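Long-range contacts in subdomain of Desmoplakin Carboxy-Terminal domain (DPCT) (Homo sapiens, PDB 1LM5), which binds intermediate filaments, probably through its plakin repeats, as part of the desmoplakin tail that probably tethers the filament network to desmosomes: residues B[24-29]-B[70-75]; B[31-36]-B[195-200]; B[100-105]-B[146-151]. One frame throughout, in Å; residues are numbered along the deposited sequence.

Interaction 1 of 3, residues B[24-29]-B[70-75]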
loop_
_atom_site.group_PDB
_atom_site.type_symbol
_atom_site.label_atom_id
_atom_site.label_comp_id
_atom_site.label_asym_id
_atom_site.label_seq_id
_atom_site.Cartn_x
_atom_site.Cartn_y
_atom_site.Cartn_z
ATOM N N SER B 24 10.429 10.949 18.946
ATOM C CA SER B 24 9.465 9.890 18.701
ATOM C C SER B 24 8.281 10.113 19.620
ATOM O O SER B 24 8.346 10.873 20.594
ATOM C CB SER B 24 10.068 8.530 19.019
ATOM O OG SER B 24 10.271 8.424 20.421
ATOM N N ILE B 25 7.191 9.439 19.312
ATOM C CA ILE B 25 6.009 9.532 20.137
ATOM C C ILE B 25 6.391 9.025 21.527
ATOM O O ILE B 25 6.029 9.610 22.541
ATOM C CB ILE B 25 4.898 8.680 19.526
ATOM C CG1 ILE B 25 4.397 9.372 18.256
ATOM C CG2 ILE B 25 3.755 8.487 20.507
ATOM C CD1 ILE B 25 3.630 8.456 17.326
ATOM N N THR B 26 7.134 7.929 21.554
ATOM C CA THR B 26 7.585 7.338 22.810
ATOM C C THR B 26 8.346 8.366 23.644
ATOM O O THR B 26 8.098 8.524 24.843
ATOM C CB THR B 26 8.476 6.120 22.515
ATOM O OG1 THR B 26 7.678 5.131 21.866
ATOM C CG2 THR B 26 9.057 5.524 23.797
ATOM N N GLU B 27 9.265 9.081 23.008
ATOM C CA GLU B 27 10.038 10.077 23.724
ATOM C C GLU B 27 9.106 11.177 24.229
ATOM O O GLU B 27 9.298 11.716 25.325
ATOM C CB GLU B 27 11.125 10.653 22.813
ATOM C CG GLU B 27 12.019 11.674 23.512
ATOM C CD GLU B 27 12.727 11.099 24.728
ATOM O OE1 GLU B 27 13.212 11.893 25.554
ATOM O OE2 GLU B 27 12.807 9.860 24.858
ATOM N N GLY B 28 8.079 11.495 23.439
ATOM C CA GLY B 28 7.136 12.522 23.843
ATOM C C GLY B 28 6.458 12.088 25.129
ATOM O O GLY B 28 6.261 12.881 26.053
ATOM N N ILE B 29 6.091 10.814 25.184
ATOM C CA ILE B 29 5.468 10.275 26.381
ATOM C C ILE B 29 6.467 10.406 27.530
ATOM O O ILE B 29 6.155 10.960 28.581
ATOM C CB ILE B 29 5.122 8.789 26.208
ATOM C CG1 ILE B 29 4.109 8.622 25.073
ATOM C CG2 ILE B 29 4.540 8.227 27.515
ATOM C CD1 ILE B 29 3.759 7.176 24.818
ATOM N N GLY B 70 14.198 0.934 20.159
ATOM C CA GLY B 70 13.874 1.935 21.154
ATOM C C GLY B 70 12.808 2.909 20.689
ATOM O O GLY B 70 12.566 3.925 21.343
ATOM N N VAL B 71 12.168 2.596 19.566
ATOM C CA VAL B 71 11.136 3.468 19.029
ATOM C C VAL B 71 9.912 3.416 19.939
ATOM O O VAL B 71 9.173 4.388 20.051
ATOM C CB VAL B 71 10.762 3.077 17.598
ATOM C CG1 VAL B 71 9.590 3.936 17.120
ATOM C CG2 VAL B 71 11.969 3.286 16.688
ATOM N N ILE B 72 9.706 2.267 20.578
ATOM C CA ILE B 72 8.608 2.091 21.530
ATOM C C ILE B 72 9.168 1.163 22.601
ATOM O O ILE B 72 10.086 0.377 22.325
ATOM C CB ILE B 72 7.353 1.407 20.909
ATOM C CG1 ILE B 72 7.653 -0.050 20.560
ATOM C CG2 ILE B 72 6.897 2.165 19.651
ATOM C CD1 ILE B 72 6.481 -0.774 19.898
ATOM N N ASP B 73 8.634 1.251 23.808
ATOM C CA ASP B 73 9.113 0.392 24.876
ATOM C C ASP B 73 8.312 -0.903 24.902
ATOM O O ASP B 73 7.293 -1.030 24.220
ATOM C CB ASP B 73 9.065 1.124 26.227
ATOM C CG ASP B 73 7.656 1.438 26.691
ATOM O OD1 ASP B 73 7.495 2.436 27.426
ATOM O OD2 ASP B 73 6.717 0.692 26.343
ATOM N N GLN B 74 8.799 -1.874 25.670
ATOM C CA GLN B 74 8.171 -3.186 25.767
ATOM C C GLN B 74 6.690 -3.173 26.124
ATOM O O GLN B 74 5.885 -3.827 25.467
ATOM C CB GLN B 74 8.910 -4.046 26.795
ATOM C CG GLN B 74 10.379 -4.295 26.492
ATOM C CD GLN B 74 11.296 -3.248 27.098
ATOM O OE1 GLN B 74 12.503 -3.475 27.235
ATOM N NE2 GLN B 74 10.732 -2.095 27.460
ATOM N N ASP B 75 6.331 -2.447 27.176
ATOM C CA ASP B 75 4.935 -2.381 27.588
ATOM C C ASP B 75 4.049 -1.831 26.469
ATOM O O ASP B 75 2.959 -2.353 26.220
ATOM C CB ASP B 75 4.806 -1.540 28.856
ATOM C CG ASP B 75 5.342 -2.262 30.076
ATOM O OD1 ASP B 75 5.593 -1.602 31.107
ATOM O OD2 ASP B 75 5.501 -3.503 30.004
HETATM O O HOH W 1 11.775 6.566 21.267
HETATM O O HOH W 2 6.496 3.455 23.660
HETATM O O HOH W 3 7.633 6.127 18.934
#
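Thr26 and Val71 meet through a single direct hydrogen bond, from OG1 of Thr26 to the backbone O of Val71, very short at 2.5 Å. The threonine side chain points across the contact, and its first torsion (chi1 -64°) sets OG1 anti to its own carbonyl carbon, beside the backbone N. On the far side the branched side chains turn their backs: Val71 points away from the helix and Ile72 does so overall, so it is mainly peptide backbone that faces Thr26. Ile72 still grazes the hydroxyl with CB and CG2, the latter 3.8 Å from Thr26 OG1.

Three waters flank the direct bond. Water 2 donates to Thr26 OG1 at 2.7 Å and accepts from Asp73 N, so the hydroxyl both gives and receives. Water 3 donates to Val71 O at 2.6 Å and accepts from Thr26 N, an amide in the first turn of helix 25-30; the carbonyl is thus gripped by two donors. Water 1 links Ser24 OG to Gly70 O, which lies 2.8 Å from that water. Ser24 OG also accepts from Glu27 N at 2.9 Å with an N-H...O angle of 161°, the bond of an N-cap.

The N-terminus of helix 25-30 is therefore set against the turn between helices 63-68 and 74-88. Gly70, with positive phi, ends the former in a Schellman motif, and Asp73 starts the latter by capping Met76 N. Ile72 packs between those two helices on Ala66 and Ala77 and reaches Leu43 of helix 36-47, on which Ile25 also rests.

Interaction 2 of 3, residues B[31-36]-B[195-200]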
loop_
_atom_site.group_PDB
_atom_site.type_symbol
_atom_site.label_atom_id
_atom_site.label_comp_id
_atom_site.label_asym_id
_atom_site.label_seq_id
_atom_site.Cartn_x
_atom_site.Cartn_y
_atom_site.Cartn_z
ATOM N N ARG B 31 8.999 12.339 28.028
ATOM C CA ARG B 31 9.213 13.710 28.473
ATOM C C ARG B 31 7.938 14.317 29.048
ATOM O O ARG B 31 7.914 15.476 29.453
ATOM C CB ARG B 31 9.758 14.547 27.308
ATOM C CG ARG B 31 10.716 13.738 26.454
ATOM C CD ARG B 31 12.032 14.405 26.141
ATOM N NE ARG B 31 11.940 15.401 25.084
ATOM C CZ ARG B 31 12.906 15.637 24.197
ATOM N NH1 ARG B 31 14.037 14.941 24.230
ATOM N NH2 ARG B 31 12.758 16.593 23.293
ATOM N N GLY B 32 6.882 13.515 29.087
ATOM C CA GLY B 32 5.625 13.977 29.633
ATOM C C GLY B 32 4.921 15.056 28.836
ATOM O O GLY B 32 4.107 15.787 29.396
ATOM N N ILE B 33 5.218 15.167 27.544
ATOM C CA ILE B 33 4.553 16.177 26.722
ATOM C C ILE B 33 3.414 15.560 25.909
ATOM O O ILE B 33 2.560 16.268 25.376
ATOM C CB ILE B 33 5.549 16.919 25.804
ATOM C CG1 ILE B 33 6.258 15.949 24.855
ATOM C CG2 ILE B 33 6.563 17.658 26.673
ATOM C CD1 ILE B 33 7.179 16.660 23.861
ATOM N N VAL B 34 3.422 14.231 25.824
ATOM C CA VAL B 34 2.369 13.465 25.156
ATOM C C VAL B 34 1.960 12.427 26.206
ATOM O O VAL B 34 2.819 11.716 26.736
ATOM C CB VAL B 34 2.896 12.715 23.909
ATOM C CG1 VAL B 34 1.773 11.907 23.287
ATOM C CG2 VAL B 34 3.490 13.699 22.911
ATOM N N ASP B 35 0.675 12.349 26.541
ATOM C CA ASP B 35 0.253 11.369 27.539
ATOM C C ASP B 35 0.329 9.982 26.921
ATOM O O ASP B 35 0.197 9.829 25.706
ATOM C CB ASP B 35 -1.165 11.653 28.037
ATOM C CG ASP B 35 -2.211 11.392 26.984
ATOM O OD1 ASP B 35 -2.499 12.311 26.197
ATOM O OD2 ASP B 35 -2.733 10.261 26.935
ATOM N N SER B 36 0.534 8.966 27.748
ATOM C CA SER B 36 0.688 7.609 27.247
ATOM C C SER B 36 -0.478 7.063 26.434
ATOM O O SER B 36 -0.279 6.236 25.548
ATOM C CB SER B 36 0.978 6.649 28.401
ATOM O OG SER B 36 -0.182 6.459 29.180
ATOM N N LEU B 195 3.408 16.087 15.055
ATOM C CA LEU B 195 2.402 16.742 15.869
ATOM C C LEU B 195 3.187 17.505 16.924
ATOM O O LEU B 195 4.040 16.922 17.595
ATOM C CB LEU B 195 1.529 15.716 16.573
ATOM C CG LEU B 195 0.030 15.712 16.332
ATOM C CD1 LEU B 195 -0.631 14.850 17.400
ATOM C CD2 LEU B 195 -0.510 17.129 16.339
ATOM N N GLU B 196 2.919 18.797 17.072
ATOM C CA GLU B 196 3.622 19.573 18.078
ATOM C C GLU B 196 3.172 19.181 19.484
ATOM O O GLU B 196 2.020 18.810 19.698
ATOM C CB GLU B 196 3.386 21.064 17.865
ATOM C CG GLU B 196 4.046 21.596 16.621
ATOM C CD GLU B 196 3.853 23.093 16.454
ATOM O OE1 GLU B 196 4.340 23.634 15.441
ATOM O OE2 GLU B 196 3.219 23.723 17.330
ATOM N N ALA B 197 4.095 19.263 20.436
ATOM C CA ALA B 197 3.807 18.931 21.818
ATOM C C ALA B 197 4.556 19.910 22.712
ATOM O O ALA B 197 5.694 20.289 22.420
ATOM C CB ALA B 197 4.245 17.513 22.126
ATOM N N ALA B 198 3.908 20.313 23.794
ATOM C CA ALA B 198 4.495 21.246 24.743
ATOM C C ALA B 198 4.158 20.761 26.140
ATOM O O ALA B 198 3.215 19.989 26.317
ATOM C CB ALA B 198 3.926 22.647 24.518
ATOM N N SER B 199 4.940 21.203 27.125
ATOM C CA SER B 199 4.725 20.835 28.525
ATOM C C SER B 199 3.851 21.879 29.196
ATOM O O SER B 199 3.851 23.042 28.796
ATOM C CB SER B 199 6.054 20.765 29.285
ATOM O OG SER B 199 6.805 19.622 28.924
ATOM N N VAL B 200 3.109 21.468 30.219
ATOM C CA VAL B 200 2.254 22.401 30.939
ATOM C C VAL B 200 2.534 22.299 32.439
ATOM O O VAL B 200 1.571 22.087 33.211
ATOM C CB VAL B 200 0.758 22.110 30.672
ATOM C CG1 VAL B 200 -0.103 23.219 31.263
ATOM C CG2 VAL B 200 0.512 21.988 29.178
#
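Two torsions of Ile33 lay it against Ala197: chi1 of 60° puts CG1 between the backbone N and the carbonyl carbon, and chi2 of 176° carries CD1 on, anti to CA. CD1 then lies 3.5 Å from CB of Ala197, and CG1 follows at 3.7 Å, so the methyl sits alongside the isoleucine chain. The other branch, CG2, is turned to Ser199, whose OG is modelled only 3.0 Å from it; so short a carbon-oxygen approach is doubtful in detail. Val34 adds its CG2 at 4.0 Å from the same Ala197 CB. Across the two segments no hydrogen bond forms, and the contact rests on van der Waals touching, apolar at Ala197 and carbon to oxygen at Ala198 and Ser199.

Ala198 O, near Ile33 CB, accepts from Lys172 NZ, while Arg31 makes salt bridges with Asp16 and Glu21.

Gly32 closes helix 25-30 with a Schellman motif; Ile33 and Val34 then pack on the last residue of strand 193-197 and the chain just past it. That strand pairs in parallel with strand 11-16, Ala197 bonding to Phe15 and Thr17. The arrangement is that of a helix-to-helix loop covering the edge of a four-stranded mixed sheet, at the end of one inner strand.

Interaction 3 of 3, residues B[100-105]-B[146-151]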
loop_
_atom_site.group_PDB
_atom_site.type_symbol
_atom_site.label_atom_id
_atom_site.label_comp_id
_atom_site.label_asym_id
_atom_site.label_seq_id
_atom_site.Cartn_x
_atom_site.Cartn_y
_atom_site.Cartn_z
ATOM N N SER B 100 -10.243 -8.806 9.269
ATOM C CA SER B 100 -9.827 -7.416 9.276
ATOM C C SER B 100 -10.310 -6.849 10.620
ATOM O O SER B 100 -11.047 -7.515 11.350
ATOM C CB SER B 100 -10.488 -6.663 8.125
ATOM O OG SER B 100 -11.897 -6.680 8.258
ATOM N N ALA B 101 -9.904 -5.631 10.953
ATOM C CA ALA B 101 -10.327 -5.037 12.217
ATOM C C ALA B 101 -11.847 -5.036 12.379
ATOM O O ALA B 101 -12.369 -5.419 13.426
ATOM C CB ALA B 101 -9.799 -3.622 12.325
ATOM N N ALA B 102 -12.552 -4.599 11.341
ATOM C CA ALA B 102 -14.011 -4.525 11.380
ATOM C C ALA B 102 -14.640 -5.865 11.726
ATOM O O ALA B 102 -15.551 -5.936 12.560
ATOM C CB ALA B 102 -14.545 -4.044 10.045
ATOM N N GLU B 103 -14.161 -6.916 11.071
ATOM C CA GLU B 103 -14.666 -8.263 11.297
ATOM C C GLU B 103 -14.348 -8.677 12.727
ATOM O O GLU B 103 -15.194 -9.243 13.419
ATOM C CB GLU B 103 -14.019 -9.235 10.314
ATOM C CG GLU B 103 -14.076 -8.769 8.863
ATOM C CD GLU B 103 -13.298 -9.664 7.914
ATOM O OE1 GLU B 103 -13.801 -10.760 7.581
ATOM O OE2 GLU B 103 -12.181 -9.279 7.502
ATOM N N ALA B 104 -13.133 -8.367 13.175
ATOM C CA ALA B 104 -12.715 -8.717 14.528
ATOM C C ALA B 104 -13.632 -8.108 15.578
ATOM O O ALA B 104 -13.880 -8.716 16.630
ATOM C CB ALA B 104 -11.281 -8.269 14.771
ATOM N N VAL B 105 -14.119 -6.903 15.308
ATOM C CA VAL B 105 -15.015 -6.245 16.241
ATOM C C VAL B 105 -16.300 -7.053 16.256
ATOM O O VAL B 105 -16.848 -7.356 17.320
ATOM C CB VAL B 105 -15.343 -4.809 15.808
ATOM C CG1 VAL B 105 -16.430 -4.235 16.706
ATOM C CG2 VAL B 105 -14.092 -3.944 15.917
ATOM N N GLY B 146 -17.289 -6.989 2.481
ATOM C CA GLY B 146 -18.153 -7.183 3.633
ATOM C C GLY B 146 -17.512 -6.779 4.950
ATOM O O GLY B 146 -17.993 -7.157 6.019
ATOM N N PHE B 147 -16.418 -6.025 4.886
ATOM C CA PHE B 147 -15.745 -5.577 6.104
ATOM C C PHE B 147 -16.677 -4.672 6.876
ATOM O O PHE B 147 -16.809 -4.774 8.094
ATOM C CB PHE B 147 -14.494 -4.755 5.785
ATOM C CG PHE B 147 -13.350 -5.553 5.251
ATOM C CD1 PHE B 147 -12.137 -4.934 4.988
ATOM C CD2 PHE B 147 -13.475 -6.915 5.005
ATOM C CE1 PHE B 147 -11.069 -5.660 4.489
ATOM C CE2 PHE B 147 -12.413 -7.647 4.509
ATOM C CZ PHE B 147 -11.208 -7.022 4.247
ATOM N N ILE B 148 -17.302 -3.763 6.144
ATOM C CA ILE B 148 -18.212 -2.790 6.720
ATOM C C ILE B 148 -19.402 -2.683 5.788
ATOM O O ILE B 148 -19.296 -2.987 4.601
ATOM C CB ILE B 148 -17.547 -1.403 6.796
ATOM C CG1 ILE B 148 -17.145 -0.961 5.383
ATOM C CG2 ILE B 148 -16.313 -1.460 7.672
ATOM C CD1 ILE B 148 -16.460 0.401 5.317
ATOM N N ASP B 149 -20.535 -2.260 6.327
ATOM C CA ASP B 149 -21.722 -2.078 5.511
ATOM C C ASP B 149 -21.825 -0.583 5.260
ATOM O O ASP B 149 -21.003 0.191 5.758
ATOM C CB ASP B 149 -22.974 -2.607 6.226
ATOM C CG ASP B 149 -23.202 -1.966 7.592
ATOM O OD1 ASP B 149 -24.113 -2.437 8.314
ATOM O OD2 ASP B 149 -22.492 -1.003 7.946
ATOM N N GLY B 150 -22.819 -0.177 4.485
ATOM C CA GLY B 150 -22.981 1.232 4.181
ATOM C C GLY B 150 -23.005 2.127 5.402
ATOM O O GLY B 150 -22.430 3.216 5.385
ATOM N N ARG B 151 -23.671 1.675 6.462
ATOM C CA ARG B 151 -23.765 2.469 7.685
ATOM C C ARG B 151 -22.388 2.735 8.264
ATOM O O ARG B 151 -22.057 3.873 8.602
ATOM C CB ARG B 151 -24.624 1.752 8.734
ATOM C CG ARG B 151 -26.088 1.556 8.342
ATOM C CD ARG B 151 -26.809 2.882 8.113
ATOM N NE ARG B 151 -26.832 3.728 9.305
ATOM C CZ ARG B 151 -27.480 3.429 10.428
ATOM N NH1 ARG B 151 -28.170 2.299 10.519
ATOM N NH2 ARG B 151 -27.434 4.260 11.463
#
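Ser100 lies over the ring of Phe147, and the evidence for a CH-pi contact is direct: Ser100 CB is 3.8 Å from the ring centroid and 11° off the ring normal. Its OG covers the same face, 3.5 Å from Phe147 CG. The chi1 of Phe147, -72°, sets CG anti to the carbonyl carbon, which directs the ring to the helix start, against Ser100.

The hydrogen bonds belong to the helix side. Glu103 OE2 accepts from Ser100 N at 2.7 Å, a donor lying above the carboxylate plane, and from Ser100 OG, which meets the anti lone pair of OE2, the one turned away from the other carboxylate oxygen. Held by two donors, this oxygen also approaches Phe147 CE2 obliquely at 3.4 Å, with carboxylate and ring planes 18° apart. The negative charge may be partly balanced by these donors.

Apolar contact is carried by Ala102. Its CB meets CG2 of Ile148 at 3.9 Å and CB of Phe147 at 4.3 Å, and comes within 3.1 Å of the Phe147 O, a tight approach.

Ser100 at the N-cap and Glu103 three residues on form the glutamate-to-backbone half of a capping box. On the other segment, Gly146 ends helix 139-145 in a Schellman motif, and Asp149 caps helix 150-157 through Ala152 N. The turn between those helices, part of a plectin (plakin) repeat, packs through Phe147 and Ile148 against the start of helix 101-106.

How the interactions relate
Interactions 1 and 2 adjoin, their centres 12 Å apart: helix 25-30 starts in one and leads into the loop of the other, where Gly28 O probably accepts from Ile33 N and Val34 N. Interaction 3 lies on the opposite side of the chain's centre, 30 Å from the centre of interaction 1 and 33 Å from that of interaction 2. It follows interaction 1 in series. The chain between 31-36 and 195-200 contains all of interaction 3, whereas interaction 2 only interleaves with interaction 1; its second segment ends the modelled chain. Interactions 1 and 3 share a plan, a helix start with serine at the N-cap position against a Gly-X-Ile-Asp turn between two helices, consistent with successive plakin repeats.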